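Local coordinates for protein putative oxidoreductase yhhX (Escherichia coli K-12, PDB 3F4L) that probably acts as an NADP-dependent scyllo-inositol dehydrogenase of the Gfo/Idh/MocA oxidoreductase family, pairing a nucleotide-binding Rossmann domain with a C-terminal alpha/beta domain, at residues 3-9 against 29-35; 20-24 against 261-265; 183-187 against 214-219; 242-248 against 273-279. All coordinates share one frame; numbering follows the deposited sequence.

From the N terminus, interaction 1 comes first. It closes the short loop from strand 3-8 through helix 12-22 to strand 29-35, inside the Rossmann domain. Interaction 2 starts on that helix and ends at residues 261-265, so it crosses interaction 1 and ties the two domains together. Val31 and Val22 pack where the two meet. Interaction 3 is nested in the long loop closed by interaction 2. Interaction 4 crosses interaction 2 and follows interaction 3 in series. Both lie in the C-terminal domain and reach its large mixed sheet, with centres about 19 Å apart, and both touch the second subunit.

Interaction 1 of 4, residues 3-9 against 29-35; sequences INCAFIG and WHVAHIF
The six-membered ring of Trp29 carries Ile3 on one face. Ile3 CB sits over that face, offset toward the rim, 4.0 Å from the ring centroid in a CH-pi contact. Ile3 CG2 reaches Trp29 CZ3 at 3.5 Å. The two side chains lie side by side and point the same way. Cys5 SG stands obliquely to the same ring, a sulfur-aromatic contact 5.3 Å from the centroid. Its chi1 of 59° places SG between the backbone N and the carbonyl carbon, and there it also meets Val31 CG2. Val31 CG1 lies at the edge of the Phe7 ring, 4.0 Å from Phe7 CD1. Asn4 ND2 approaches the edge of the His30 ring, with amide and ring planes 49° apart. At the far end Ile8 CG2 packs on Phe35 CD2 at 3.7 Å.

Two parallel strands carry these groups. Six backbone bonds join them, from His30 N to Ile3 O at 2.9 Å through to Gly9 N to Phe35 O. The register slips by one residue between Cys5 and Ala6, a beta bulge that takes in Ala32. Ile3, Cys5 and Phe7 share one face of the sheet with Trp29, Val31 and Ile34. Helices 12-22 and 300-311 cover it. On the other face His33 NE2 bonds to Asp63. The strands are neighbours in the six-stranded parallel sheet. With helix 12-22 they form the first beta-alpha-beta unit of a Rossmann fold, the unit that probably binds the dinucleotide cofactor, as in Rossmann-fold relatives.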
# COMPACT_ATOMS: atom_id res chain seq x y z
N ILE A 3 -19.38 -24.57 31.98
CA ILE A 3 -20.50 -23.75 31.53
C ILE A 3 -21.20 -24.47 30.39
O ILE A 3 -20.53 -24.97 29.49
CB ILE A 3 -20.04 -22.38 30.96
CG1 ILE A 3 -19.21 -21.63 32.00
CG2 ILE A 3 -21.25 -21.57 30.53
CD1 ILE A 3 -18.74 -20.26 31.53
N ASN A 4 -22.53 -24.52 30.42
CA ASN A 4 -23.30 -25.15 29.35
C ASN A 4 -23.60 -24.10 28.30
O ASN A 4 -23.98 -22.96 28.62
CB ASN A 4 -24.62 -25.72 29.87
CG ASN A 4 -24.44 -27.03 30.62
OD1 ASN A 4 -25.41 -27.79 30.82
ND2 ASN A 4 -23.21 -27.30 31.04
N CYS A 5 -23.43 -24.47 27.03
CA CYS A 5 -23.71 -23.54 25.95
C CYS A 5 -24.60 -24.22 24.92
O CYS A 5 -24.89 -25.42 25.03
CB CYS A 5 -22.40 -23.07 25.31
SG CYS A 5 -21.36 -24.39 24.61
N ALA A 6 -25.04 -23.45 23.94
CA ALA A 6 -25.88 -23.99 22.89
C ALA A 6 -25.66 -23.22 21.59
O ALA A 6 -25.37 -22.03 21.60
CB ALA A 6 -27.35 -23.91 23.30
N PHE A 7 -25.79 -23.91 20.47
CA PHE A 7 -25.60 -23.25 19.19
C PHE A 7 -26.88 -23.11 18.40
O PHE A 7 -27.70 -24.02 18.36
CB PHE A 7 -24.60 -24.02 18.32
CG PHE A 7 -23.20 -23.96 18.82
CD1 PHE A 7 -22.79 -24.77 19.88
CD2 PHE A 7 -22.30 -23.06 18.26
CE1 PHE A 7 -21.49 -24.67 20.37
CE2 PHE A 7 -21.00 -22.96 18.74
CZ PHE A 7 -20.59 -23.76 19.79
N ILE A 8 -27.05 -21.94 17.79
CA ILE A 8 -28.18 -21.70 16.93
C ILE A 8 -27.55 -21.79 15.55
O ILE A 8 -26.83 -20.87 15.12
CB ILE A 8 -28.77 -20.29 17.09
CG1 ILE A 8 -29.15 -20.03 18.55
CG2 ILE A 8 -29.98 -20.14 16.19
CD1 ILE A 8 -30.11 -21.01 19.11
N GLY A 9 -27.78 -22.90 14.87
CA GLY A 9 -27.22 -23.10 13.55
C GLY A 9 -26.20 -24.23 13.60
O GLY A 9 -25.39 -24.32 14.52
N TRP A 29 -16.37 -26.20 29.17
CA TRP A 29 -17.66 -26.07 28.53
C TRP A 29 -18.31 -27.39 28.15
O TRP A 29 -17.63 -28.38 27.89
CB TRP A 29 -17.54 -25.25 27.25
CG TRP A 29 -17.01 -23.88 27.44
CD1 TRP A 29 -15.71 -23.51 27.60
CD2 TRP A 29 -17.78 -22.68 27.47
NE1 TRP A 29 -15.61 -22.14 27.72
CE2 TRP A 29 -16.88 -21.61 27.65
CE3 TRP A 29 -19.15 -22.40 27.37
CZ2 TRP A 29 -17.30 -20.28 27.73
CZ3 TRP A 29 -19.57 -21.08 27.45
CH2 TRP A 29 -18.65 -20.03 27.63
N HIS A 30 -19.64 -27.38 28.10
CA HIS A 30 -20.43 -28.54 27.71
C HIS A 30 -21.51 -28.06 26.74
O HIS A 30 -22.31 -27.18 27.08
CB HIS A 30 -21.11 -29.20 28.92
CG HIS A 30 -22.06 -30.28 28.53
ND1 HIS A 30 -23.43 -30.10 28.50
CD2 HIS A 30 -21.84 -31.54 28.08
CE1 HIS A 30 -24.01 -31.19 28.04
NE2 HIS A 30 -23.07 -32.08 27.77
N VAL A 31 -21.53 -28.62 25.54
CA VAL A 31 -22.52 -28.23 24.54
C VAL A 31 -23.80 -28.99 24.82
O VAL A 31 -23.91 -30.18 24.52
CB VAL A 31 -22.02 -28.54 23.10
CG1 VAL A 31 -23.09 -28.13 22.07
CG2 VAL A 31 -20.72 -27.78 22.84
N ALA A 32 -24.77 -28.31 25.41
CA ALA A 32 -26.03 -28.94 25.78
C ALA A 32 -27.02 -29.10 24.64
O ALA A 32 -27.72 -30.11 24.57
CB ALA A 32 -26.67 -28.17 26.92
N HIS A 33 -27.10 -28.10 23.77
CA HIS A 33 -28.03 -28.14 22.65
C HIS A 33 -27.46 -27.52 21.40
O HIS A 33 -26.61 -26.64 21.45
CB HIS A 33 -29.29 -27.34 22.96
CG HIS A 33 -29.93 -27.66 24.27
ND1 HIS A 33 -30.78 -28.73 24.44
CD2 HIS A 33 -29.87 -27.03 25.46
CE1 HIS A 33 -31.22 -28.74 25.69
NE2 HIS A 33 -30.67 -27.72 26.33
N ILE A 34 -27.97 -27.98 20.27
CA ILE A 34 -27.62 -27.42 18.99
C ILE A 34 -28.92 -27.38 18.22
O ILE A 34 -29.50 -28.42 17.90
CB ILE A 34 -26.57 -28.23 18.23
CG1 ILE A 34 -25.19 -28.03 18.88
CG2 ILE A 34 -26.52 -27.77 16.76
CD1 ILE A 34 -24.05 -28.67 18.10
N PHE A 35 -29.41 -26.17 17.99
CA PHE A 35 -30.64 -25.94 17.25
C PHE A 35 -30.31 -25.83 15.77
O PHE A 35 -29.25 -25.35 15.39
CB PHE A 35 -31.29 -24.63 17.70
CG PHE A 35 -32.34 -24.11 16.75
CD1 PHE A 35 -33.66 -24.55 16.82
CD2 PHE A 35 -32.00 -23.19 15.76
CE1 PHE A 35 -34.61 -24.08 15.92
CE2 PHE A 35 -32.95 -22.72 14.85
CZ PHE A 35 -34.26 -23.17 14.93

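Interaction 2 of 4, residues 20-24 against 261-265; sequences PYVLN and IMPGE
Pro263 packs against Pro20 and Tyr21 where the Rossmann domain meets the C-terminal domain. Residues 20-24 begin on helix 12-22, and residues 261-265 belong to the loop after helix 253-258. Most of the contact is apolar. Pro20 CB touches Pro263 CD at 3.6 Å and the selenium of selenomethionine Met262 at 3.9 Å. The Met262 chain is bent at chi2 and chi3, and its SE atom lies against both CB and CG of the Pro20 ring.

A CH-pi contact comes next. Pro263 CG lies over one face of the Tyr21 ring, 3.8 Å from its centroid and 22° off the ring normal. It is offset toward the rim, nearest to Tyr21 CE1. The two side chains cross at about a right angle. Leu257 and Phe268 also pack on both Tyr21 and Pro263. The hydroxyl of Tyr21 makes a weak bond to Gln253, so this tyrosine meets the C-terminal domain through its ring and its OH.

The loop is shaped by a type II beta turn from Met262 to Glu265, closed by Glu265 N to Met262 O at 3.1 Å. Gly264 holds its third position, with phi at 88°. One polar link joins the segments at the solvent-facing side. It is a weak, bent hydrogen bond, doubtful in detail because Asn24 ND2 and Pro263 O are only 2.5 Å apart.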
# COMPACT_ATOMS: atom_id res chain seq x y z
N PRO A 20 -14.63 -27.80 17.02
CA PRO A 20 -13.31 -28.40 17.22
C PRO A 20 -12.61 -27.85 18.46
O PRO A 20 -11.89 -28.56 19.16
CB PRO A 20 -12.56 -28.03 15.93
CG PRO A 20 -13.66 -27.97 14.90
CD PRO A 20 -14.77 -27.24 15.66
N TYR A 21 -12.85 -26.57 18.74
CA TYR A 21 -12.24 -25.89 19.87
C TYR A 21 -13.00 -26.07 21.18
O TYR A 21 -12.41 -26.25 22.25
CB TYR A 21 -12.11 -24.39 19.55
CG TYR A 21 -11.18 -24.12 18.40
CD1 TYR A 21 -9.79 -24.10 18.59
CD2 TYR A 21 -11.67 -23.93 17.11
CE1 TYR A 21 -8.93 -23.90 17.53
CE2 TYR A 21 -10.81 -23.73 16.03
CZ TYR A 21 -9.44 -23.72 16.25
OH TYR A 21 -8.60 -23.53 15.19
N VAL A 22 -14.33 -26.02 21.09
CA VAL A 22 -15.17 -26.18 22.26
C VAL A 22 -15.13 -27.60 22.80
O VAL A 22 -15.11 -27.82 24.01
CB VAL A 22 -16.62 -25.78 21.94
CG1 VAL A 22 -17.55 -26.09 23.13
CG2 VAL A 22 -16.67 -24.29 21.62
N LEU A 23 -15.11 -28.58 21.89
CA LEU A 23 -15.08 -29.98 22.31
C LEU A 23 -13.71 -30.36 22.88
O LEU A 23 -13.53 -31.46 23.41
CB LEU A 23 -15.45 -30.90 21.13
CG LEU A 23 -16.82 -30.61 20.51
CD1 LEU A 23 -17.03 -31.50 19.27
CD2 LEU A 23 -17.91 -30.86 21.54
N ASN A 24 -12.73 -29.46 22.76
CA ASN A 24 -11.40 -29.72 23.31
C ASN A 24 -11.31 -29.09 24.71
O ASN A 24 -10.26 -29.16 25.37
CB ASN A 24 -10.33 -29.10 22.41
CG ASN A 24 -9.14 -30.03 22.18
OD1 ASN A 24 -8.61 -30.64 23.12
ND2 ASN A 24 -8.72 -30.14 20.93
N ILE A 261 -7.36 -32.05 10.50
CA ILE A 261 -6.49 -32.16 11.66
C ILE A 261 -7.14 -31.26 12.70
O ILE A 261 -7.29 -30.05 12.49
CB ILE A 261 -5.07 -31.64 11.36
CG1 ILE A 261 -4.46 -32.45 10.21
CG2 ILE A 261 -4.20 -31.76 12.61
CD1 ILE A 261 -3.05 -32.02 9.83
N MSE A 262 -7.55 -31.84 13.82
CA MSE A 262 -8.23 -31.08 14.87
C MSE A 262 -7.29 -30.48 15.92
O MSE A 262 -6.15 -30.92 16.07
CB MSE A 262 -9.28 -31.95 15.55
CG MSE A 262 -10.39 -32.46 14.62
SE MSE A 262 -11.43 -31.07 13.74
CE MSE A 262 -10.75 -31.23 11.94
N PRO A 263 -7.77 -29.46 16.65
CA PRO A 263 -6.96 -28.82 17.70
C PRO A 263 -6.43 -29.84 18.70
O PRO A 263 -7.13 -30.77 19.08
CB PRO A 263 -7.94 -27.84 18.33
CG PRO A 263 -8.82 -27.46 17.18
CD PRO A 263 -9.08 -28.80 16.52
N GLY A 264 -5.19 -29.66 19.12
CA GLY A 264 -4.61 -30.57 20.09
C GLY A 264 -3.92 -31.78 19.48
O GLY A 264 -3.11 -32.43 20.14
N GLU A 265 -4.26 -32.10 18.23
CA GLU A 265 -3.65 -33.24 17.55
C GLU A 265 -2.25 -32.87 17.07
O GLU A 265 -1.99 -31.72 16.72
CB GLU A 265 -4.51 -33.67 16.37
CG GLU A 265 -5.74 -34.47 16.75
CD GLU A 265 -6.67 -34.73 15.58
OE1 GLU A 265 -6.18 -34.96 14.46
OE2 GLU A 265 -7.91 -34.73 15.79

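Interaction 3 of 4, residues 183-187 against 214-219; sequences IISLF and LFYGDL
Phe187 and Tyr216 meet through their first torsions. Each has CG beside its backbone N. The chi1 of Tyr216, -59°, swings its ring beneath Phe187 CB. The chi1 of Phe187, -52°, turns its ring toward Leu219 CD2. Leu219 has CG anti to the backbone N, which carries its branch toward that ring. The contact is helix-on-sheet packing in the C-terminal alpha/beta domain. The end of helix 171-187 lies on the face of the mixed sheet at strand 209-216 and the hairpin turn after it. The short axes of helix and strand run almost parallel, 10.9 Å apart.

Phe187 CB stands over the centre of the Tyr216 ring, 3.5 Å from its centroid. The two rings are oblique to each other, with planes at 52°. The Phe187 ring is clasped on both faces: Leu219 CD2 covers one and Leu186 CB the other, while Ile183 CG2 lies at its edge. That same CG2 also touches Leu214 CD2 at 4.1 Å and comes within 3.8 Å of Tyr216 OH. One methyl thus spans three neighbours. The Ile184 and Tyr216 side chains cross at about a right angle, with Ile184 CG1 near Tyr216 OH.

A type II' turn from Tyr216 to Leu219 sets these two side chains beside Phe187. Its backbone bonds run both ways between Tyr216 and Leu219. Asp218, at the turn, forms a salt bridge with Lys203 of the second subunit. The Tyr216 ring has its polar end satisfied just past the helix, where Tyr216 OH hydrogen-bonds to Gly188 O. Phe187 O lies 3.4 Å from Tyr216 CE2, further along the same ring.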
# COMPACT_ATOMS: atom_id res chain seq x y z
N ILE A 183 -6.89 -4.32 13.49
CA ILE A 183 -6.29 -2.99 13.59
C ILE A 183 -6.96 -2.20 14.70
O ILE A 183 -6.30 -1.54 15.51
CB ILE A 183 -6.42 -2.21 12.24
CG1 ILE A 183 -5.64 -2.92 11.14
CG2 ILE A 183 -5.91 -0.79 12.41
CD1 ILE A 183 -4.18 -3.25 11.53
N ILE A 184 -8.28 -2.29 14.76
CA ILE A 184 -9.03 -1.58 15.79
C ILE A 184 -8.65 -2.07 17.20
O ILE A 184 -8.53 -1.27 18.12
CB ILE A 184 -10.56 -1.73 15.54
CG1 ILE A 184 -10.94 -0.89 14.31
CG2 ILE A 184 -11.35 -1.31 16.75
CD1 ILE A 184 -12.29 -1.22 13.72
N SER A 185 -8.44 -3.38 17.36
CA SER A 185 -8.07 -3.90 18.68
C SER A 185 -6.70 -3.36 19.12
O SER A 185 -6.41 -3.32 20.31
CB SER A 185 -8.02 -5.43 18.65
OG SER A 185 -6.82 -5.89 18.04
N LEU A 186 -5.86 -2.96 18.17
CA LEU A 186 -4.53 -2.43 18.50
C LEU A 186 -4.49 -0.93 18.72
O LEU A 186 -3.83 -0.44 19.64
CB LEU A 186 -3.52 -2.71 17.37
CG LEU A 186 -3.22 -4.14 16.92
CD1 LEU A 186 -2.27 -4.11 15.72
CD2 LEU A 186 -2.62 -4.90 18.08
N PHE A 187 -5.21 -0.21 17.87
CA PHE A 187 -5.19 1.24 17.90
C PHE A 187 -6.48 1.97 18.24
O PHE A 187 -6.46 3.15 18.51
CB PHE A 187 -4.65 1.75 16.56
CG PHE A 187 -3.33 1.11 16.16
CD1 PHE A 187 -2.21 1.25 16.96
CD2 PHE A 187 -3.23 0.36 14.99
CE1 PHE A 187 -1.00 0.66 16.61
CE2 PHE A 187 -2.02 -0.23 14.63
CZ PHE A 187 -0.91 -0.08 15.43
N LEU A 214 -6.83 3.44 7.73
CA LEU A 214 -7.29 4.04 8.97
C LEU A 214 -6.20 4.93 9.54
O LEU A 214 -5.08 4.48 9.77
CB LEU A 214 -7.65 2.94 9.98
CG LEU A 214 -8.90 2.10 9.68
CD1 LEU A 214 -8.74 1.34 8.37
CD2 LEU A 214 -9.14 1.12 10.83
N PHE A 215 -6.54 6.19 9.78
CA PHE A 215 -5.55 7.13 10.30
C PHE A 215 -5.71 7.40 11.79
O PHE A 215 -6.81 7.69 12.26
CB PHE A 215 -5.62 8.45 9.53
CG PHE A 215 -5.40 8.29 8.05
CD1 PHE A 215 -6.37 7.69 7.26
CD2 PHE A 215 -4.24 8.76 7.45
CE1 PHE A 215 -6.19 7.54 5.89
CE2 PHE A 215 -4.04 8.63 6.09
CZ PHE A 215 -5.02 8.02 5.30
N TYR A 216 -4.61 7.30 12.52
CA TYR A 216 -4.61 7.59 13.96
C TYR A 216 -3.49 8.60 14.14
O TYR A 216 -2.33 8.25 14.33
CB TYR A 216 -4.31 6.33 14.78
CG TYR A 216 -5.30 5.20 14.58
CD1 TYR A 216 -5.15 4.29 13.53
CD2 TYR A 216 -6.36 5.01 15.47
CE1 TYR A 216 -6.04 3.22 13.36
CE2 TYR A 216 -7.25 3.94 15.32
CZ TYR A 216 -7.08 3.05 14.26
OH TYR A 216 -7.94 1.97 14.12
N GLY A 217 -3.86 9.88 14.05
CA GLY A 217 -2.86 10.92 14.16
C GLY A 217 -1.94 10.77 12.97
O GLY A 217 -2.40 10.74 11.83
N ASP A 218 -0.64 10.64 13.24
CA ASP A 218 0.35 10.48 12.18
C ASP A 218 0.51 9.02 11.77
O ASP A 218 1.28 8.72 10.86
CB ASP A 218 1.70 11.02 12.64
CG ASP A 218 1.71 12.52 12.80
OD1 ASP A 218 1.46 13.23 11.80
OD2 ASP A 218 1.96 13.00 13.93
N LEU A 219 -0.20 8.12 12.43
CA LEU A 219 -0.11 6.70 12.11
C LEU A 219 -1.14 6.28 11.08
O LEU A 219 -2.30 6.69 11.17
CB LEU A 219 -0.32 5.85 13.37
CG LEU A 219 -0.65 4.39 13.07
CD1 LEU A 219 0.59 3.68 12.56
CD2 LEU A 219 -1.19 3.72 14.32

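Interaction 4 of 4, residues 242-248 against 273-279; sequences KGSFIKY and SVGVLEY
Strands 243-247 and 275-279 run antiparallel, their axes 4.6 Å apart at closest approach. Ser244 with Glu278 and Ile246 with Val276 are hydrogen-bonded pairs, each with two bonds. Val276 N to Ile246 O, at 2.7 Å, is almost straight, with an N-H...O angle of 177°. Gly243 with Tyr279 and Phe245 with Leu277 are non-hydrogen-bonded pairs. Gly243 CA and Tyr279 CA are 3.9 Å apart, a closeness that the glycine's missing side chain permits. Beyond the paired part, a water bridges the two segments, accepting from Tyr248 N and donating to Val274 O at 2.6 Å.

Phe245 and Leu277 share the face that packs toward helix 129-140. Leu277 CD1 lies at the edge of the Phe245 ring and touches Phe245 CB at 3.7 Å. Gly275 CA packs obliquely against the same ring, 3.8 Å from Phe245 CE1. Lys247 bends at chi2 and chi4, and this curls its amine toward the start of the other segment. There Lys247 NZ gives a bond to Ser273 OG at 3.0 Å, and others to Tyr248 O and Gly249 O. Ser273 OG is also bonded to Asp271.

The other face, with Ser244, Ile246 and Glu278, meets the second subunit. Glu278 forms a salt bridge to its Lys230, and Ile246 packs on its Ile231. This is neighbouring-strand pairing in the large mixed sheet of the C-terminal domain, at the dimer interface.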
# COMPACT_ATOMS: atom_id res chain seq x y z
N LYS A 242 12.26 3.34 14.75
CA LYS A 242 13.52 2.65 15.04
C LYS A 242 13.69 1.35 14.26
O LYS A 242 14.74 0.71 14.36
CB LYS A 242 13.63 2.35 16.54
CG LYS A 242 13.46 3.56 17.45
CD LYS A 242 13.53 3.13 18.92
CE LYS A 242 13.10 4.24 19.88
NZ LYS A 242 14.01 5.42 19.84
N GLY A 243 12.69 0.94 13.50
CA GLY A 243 12.83 -0.30 12.75
C GLY A 243 11.59 -0.83 12.06
O GLY A 243 10.57 -0.14 11.98
N SER A 244 11.68 -2.05 11.57
CA SER A 244 10.57 -2.68 10.86
C SER A 244 10.38 -4.15 11.26
O SER A 244 11.29 -4.80 11.78
CB SER A 244 10.82 -2.63 9.34
OG SER A 244 11.09 -1.31 8.90
N PHE A 245 9.18 -4.64 10.98
CA PHE A 245 8.79 -6.02 11.23
C PHE A 245 8.08 -6.47 9.97
O PHE A 245 7.24 -5.74 9.43
CB PHE A 245 7.83 -6.12 12.42
CG PHE A 245 7.09 -7.44 12.50
CD1 PHE A 245 7.63 -8.51 13.22
CD2 PHE A 245 5.86 -7.60 11.88
CE1 PHE A 245 6.93 -9.73 13.31
CE2 PHE A 245 5.16 -8.81 11.96
CZ PHE A 245 5.69 -9.88 12.68
N ILE A 246 8.40 -7.67 9.50
CA ILE A 246 7.79 -8.24 8.31
C ILE A 246 7.41 -9.70 8.61
O ILE A 246 8.17 -10.43 9.25
CB ILE A 246 8.76 -8.21 7.11
CG1 ILE A 246 9.24 -6.78 6.85
CG2 ILE A 246 8.07 -8.73 5.87
CD1 ILE A 246 8.12 -5.83 6.45
N LYS A 247 6.24 -10.10 8.15
CA LYS A 247 5.77 -11.46 8.39
C LYS A 247 5.07 -12.00 7.16
O LYS A 247 4.04 -11.47 6.74
CB LYS A 247 4.81 -11.48 9.59
CG LYS A 247 4.11 -12.81 9.90
CD LYS A 247 5.08 -13.87 10.38
CE LYS A 247 4.37 -15.12 10.89
NZ LYS A 247 3.51 -15.80 9.87
N TYR A 248 5.65 -13.03 6.56
CA TYR A 248 5.01 -13.68 5.42
C TYR A 248 4.28 -14.88 6.01
O TYR A 248 4.75 -15.48 6.98
CB TYR A 248 6.03 -14.19 4.40
CG TYR A 248 6.63 -13.13 3.53
CD1 TYR A 248 7.67 -12.33 4.00
CD2 TYR A 248 6.17 -12.92 2.24
CE1 TYR A 248 8.23 -11.34 3.20
CE2 TYR A 248 6.72 -11.93 1.43
CZ TYR A 248 7.75 -11.15 1.92
OH TYR A 248 8.30 -10.17 1.12
N SER A 273 6.95 -20.54 9.20
CA SER A 273 7.27 -19.16 8.85
C SER A 273 7.83 -18.49 10.09
O SER A 273 7.78 -19.03 11.19
CB SER A 273 6.02 -18.42 8.38
OG SER A 273 5.06 -18.32 9.43
N VAL A 274 8.36 -17.29 9.90
CA VAL A 274 8.91 -16.55 11.03
C VAL A 274 8.73 -15.08 10.79
O VAL A 274 8.66 -14.64 9.65
CB VAL A 274 10.43 -16.81 11.21
CG1 VAL A 274 10.66 -18.21 11.75
CG2 VAL A 274 11.16 -16.63 9.88
N GLY A 275 8.61 -14.32 11.87
CA GLY A 275 8.48 -12.88 11.75
C GLY A 275 9.89 -12.34 11.72
O GLY A 275 10.75 -12.79 12.48
N VAL A 276 10.16 -11.38 10.84
CA VAL A 276 11.50 -10.82 10.77
C VAL A 276 11.47 -9.40 11.30
O VAL A 276 10.57 -8.62 10.98
CB VAL A 276 12.05 -10.84 9.33
CG1 VAL A 276 13.42 -10.21 9.28
CG2 VAL A 276 12.14 -12.29 8.84
N LEU A 277 12.46 -9.09 12.11
CA LEU A 277 12.58 -7.79 12.72
C LEU A 277 13.98 -7.22 12.46
O LEU A 277 14.97 -7.96 12.43
CB LEU A 277 12.34 -7.95 14.23
CG LEU A 277 12.02 -6.81 15.18
CD1 LEU A 277 10.73 -6.11 14.79
CD2 LEU A 277 11.88 -7.39 16.59
N GLU A 278 14.04 -5.92 12.23
CA GLU A 278 15.31 -5.25 12.01
C GLU A 278 15.12 -3.87 12.61
O GLU A 278 14.30 -3.09 12.13
CB GLU A 278 15.66 -5.12 10.52
CG GLU A 278 17.09 -4.63 10.31
CD GLU A 278 17.54 -4.66 8.86
OE1 GLU A 278 17.37 -5.70 8.19
OE2 GLU A 278 18.09 -3.64 8.40
N TYR A 279 15.86 -3.59 13.68
CA TYR A 279 15.74 -2.31 14.35
C TYR A 279 17.08 -1.79 14.85
O TYR A 279 18.08 -2.52 14.90
CB TYR A 279 14.77 -2.43 15.52
CG TYR A 279 15.22 -3.40 16.59
CD1 TYR A 279 15.04 -4.77 16.44
CD2 TYR A 279 15.85 -2.95 17.76
CE1 TYR A 279 15.46 -5.67 17.41
CE2 TYR A 279 16.28 -3.84 18.74
CZ TYR A 279 16.08 -5.20 18.55
OH TYR A 279 16.47 -6.09 19.52
O HOH W 1 8.33 -13.74 7.25